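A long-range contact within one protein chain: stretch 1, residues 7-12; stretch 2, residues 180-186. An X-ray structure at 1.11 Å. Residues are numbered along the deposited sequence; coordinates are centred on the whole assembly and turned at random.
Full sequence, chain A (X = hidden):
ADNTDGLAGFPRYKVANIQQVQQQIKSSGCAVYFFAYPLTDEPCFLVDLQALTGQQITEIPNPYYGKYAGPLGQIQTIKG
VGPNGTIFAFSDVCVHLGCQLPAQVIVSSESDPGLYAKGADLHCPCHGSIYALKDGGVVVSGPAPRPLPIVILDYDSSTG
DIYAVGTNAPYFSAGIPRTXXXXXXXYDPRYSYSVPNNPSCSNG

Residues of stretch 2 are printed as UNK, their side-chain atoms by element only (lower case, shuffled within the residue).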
# COMPACT_ATOMS: atom_id res chain seq x y z
N LEU A 7 -9.62 9.86 8.04
CA LEU A 7 -10.73 10.15 7.15
C LEU A 7 -11.87 9.19 7.39
O LEU A 7 -11.69 7.99 7.53
CB LEU A 7 -10.29 10.01 5.72
CG LEU A 7 -9.17 10.90 5.20
CD1 LEU A 7 -8.70 10.45 3.82
CD2 LEU A 7 -9.67 12.37 5.32
N ALA A 8 -13.08 9.77 7.43
CA ALA A 8 -14.33 9.00 7.34
C ALA A 8 -14.34 7.87 8.37
O ALA A 8 -14.79 6.77 8.08
CB ALA A 8 -14.60 8.52 5.97
N GLY A 9 -13.93 8.14 9.60
CA GLY A 9 -14.04 7.21 10.70
C GLY A 9 -12.77 6.36 10.98
O GLY A 9 -12.75 5.64 11.97
N PHE A 10 -11.79 6.42 10.10
CA PHE A 10 -10.54 5.74 10.30
C PHE A 10 -9.70 6.44 11.34
O PHE A 10 -9.85 7.66 11.54
CB PHE A 10 -9.73 5.68 9.03
CG PHE A 10 -10.08 4.55 8.07
CD1 PHE A 10 -11.16 4.58 7.24
CD2 PHE A 10 -9.25 3.44 8.02
CE1 PHE A 10 -11.42 3.59 6.37
CE2 PHE A 10 -9.52 2.43 7.09
CZ PHE A 10 -10.60 2.50 6.27
N PRO A 11 -8.75 5.75 11.96
CA PRO A 11 -7.75 6.39 12.84
C PRO A 11 -6.71 7.10 12.03
O PRO A 11 -6.47 6.81 10.85
CB PRO A 11 -7.16 5.21 13.58
CG PRO A 11 -7.32 4.03 12.67
CD PRO A 11 -8.53 4.29 11.86
N ARG A 12 -6.07 8.07 12.65
CA ARG A 12 -4.88 8.73 12.15
C ARG A 12 -3.70 8.07 12.88
O ARG A 12 -3.54 8.21 14.07
CB ARG A 12 -4.99 10.22 12.44
CG ARG A 12 -3.77 11.06 12.03
CD ARG A 12 -4.08 12.54 12.28
NE ARG A 12 -2.94 13.40 11.95
CZ ARG A 12 -2.73 13.87 10.74
NH1 ARG A 12 -3.51 13.62 9.68
NH2 ARG A 12 -1.65 14.65 10.57
N UNK A 180 -16.94 -2.33 2.58
CA UNK A 180 -16.69 -0.87 2.57
C UNK A 180 -15.29 -0.68 3.08
O UNK A 180 -14.76 -1.54 3.79
c UNK A 180 -17.65 -0.09 3.51
c UNK A 180 -19.09 -0.39 3.24
o UNK A 180 -17.30 -0.45 4.86
N UNK A 181 -14.66 0.47 2.80
CA UNK A 181 -13.33 0.70 3.39
C UNK A 181 -13.32 0.55 4.92
O UNK A 181 -12.42 -0.04 5.48
c UNK A 181 -13.78 2.26 1.62
c UNK A 181 -15.07 1.54 1.89
c UNK A 181 -13.02 2.13 2.93
N UNK A 182 -14.37 1.08 5.58
CA UNK A 182 -14.42 1.06 7.04
C UNK A 182 -14.56 -0.32 7.61
O UNK A 182 -14.23 -0.52 8.79
c UNK A 182 -15.57 1.97 7.54
c UNK A 182 -15.75 3.96 5.94
n UNK A 182 -15.70 5.28 5.79
o UNK A 182 -16.15 3.22 5.06
c UNK A 182 -15.31 3.48 7.32
N UNK A 183 -14.94 -1.32 6.81
CA UNK A 183 -14.89 -2.71 7.27
C UNK A 183 -13.46 -3.17 7.53
O UNK A 183 -13.28 -4.24 8.12
c UNK A 183 -15.64 -3.61 6.32
o UNK A 183 -17.77 -3.95 5.46
c UNK A 183 -17.14 -3.47 6.41
o UNK A 183 -17.65 -2.88 7.42
N UNK A 184 -12.46 -2.42 7.13
CA UNK A 184 -11.08 -2.70 7.54
C UNK A 184 -10.89 -2.51 9.03
O UNK A 184 -9.90 -3.02 9.58
o UNK A 184 -10.43 -3.40 4.97
n UNK A 184 -9.63 -1.38 4.42
c UNK A 184 -10.08 -2.27 5.30
c UNK A 184 -10.11 -1.87 6.74
N UNK A 185 -11.80 -1.84 9.69
CA UNK A 185 -11.76 -1.70 11.16
C UNK A 185 -12.29 -2.90 11.87
O UNK A 185 -12.21 -2.95 13.11
c UNK A 185 -12.99 2.01 11.13
c UNK A 185 -10.65 1.24 11.62
c UNK A 185 -11.96 0.89 10.97
c UNK A 185 -12.53 -0.42 11.56
N UNK A 186 -12.88 -3.87 11.18
CA UNK A 186 -13.34 -5.09 11.81
C UNK A 186 -12.18 -6.05 12.08
O UNK A 186 -11.31 -6.24 11.22
c UNK A 186 -16.44 -4.67 11.90
c UNK A 186 -16.45 -5.70 9.61
c UNK A 186 -14.36 -5.79 10.92
c UNK A 186 -15.62 -4.95 10.63

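Position 180 carries three side-chain atoms: one carbon bonded to an oxygen and a second carbon. None reaches stretch 1. This beta-branched hydroxyl pattern is threonine. Thr 180 OG1 comes no nearer than 7.3 Å to Phe 10 CE1, and its role is local: the backbone N of position 183 donates to Thr 180 OG1 at 3.2 Å, and also to Thr 180 O at 3.0 Å.

At position 181 three carbons close a ring onto the backbone N; CB points toward stretch 1 and lies 4.1 Å from Phe 10 CE1, while the backbone O comes to 3.2 Å from Phe 10 CZ. Only proline closes such a ring. Pro 181 opens a 3-10 segment running to position 185, and Pro 181 O accepts from the backbone N of position 184 at 2.9 Å.

Position 182 has three carbons in an unbranched chain, the third bearing one oxygen and one nitrogen, and that nitrogen lies 2.9 Å from Ala 8 O. A terminal amide at this length is glutamine. The CA-to-CB bond of Gln 182 points sideways, but with chi1 at -69° (m) and chi2 at 86° (p) the end of the chain comes nearer, and Gln 182 NE2 donates to Ala 8 O with a nearly straight N-H...O angle of 173°.

Position 183 has two carbons, the second with two oxygens, and touches nothing on stretch 1: a carboxylate, hence aspartate. The CA-to-CB bond of Asp 183 points away from stretch 1; Asp 183 OD2 accepts a weak hydrogen bond from Thr 180 N at 3.4 Å.

Position 184 also has two carbons, but the second carries one oxygen and one nitrogen; its CB sits 4.4 Å from Phe 10 CE2. This is asparagine. Both polar ends of the Asn 184 amide are hydrogen-bonded elsewhere in the structure.

Position 185 shows four carbons forked at the second. One branch tip packs 3.7 Å from Pro 11 CD and 4.4 Å from Phe 10 CD2; the other lies 3.7 Å from Gly 9 O. The fork is leucine's, and these tips are Leu 185 CD2 and CD1 respectively.

Position 186 repeats that forked four-carbon pattern without touching stretch 1, so it too is leucine. The exposed Leu 186 has its CG 10.0 Å from Phe 10 CZ.

The contact, burying 300 Å² in all, combines apolar packing with one directional bond. A type I' turn from Leu 7 to Phe 10, with Phe 10 N to Leu 7 O at 3.0 Å, presents Ala 8 O to Gln 182. The Phe 10 ring packs obliquely against the 3-10 segment, and Leu 185 extends the apolar surface to Pro 11.

Stretch 2 (180-186) TPQDNLL
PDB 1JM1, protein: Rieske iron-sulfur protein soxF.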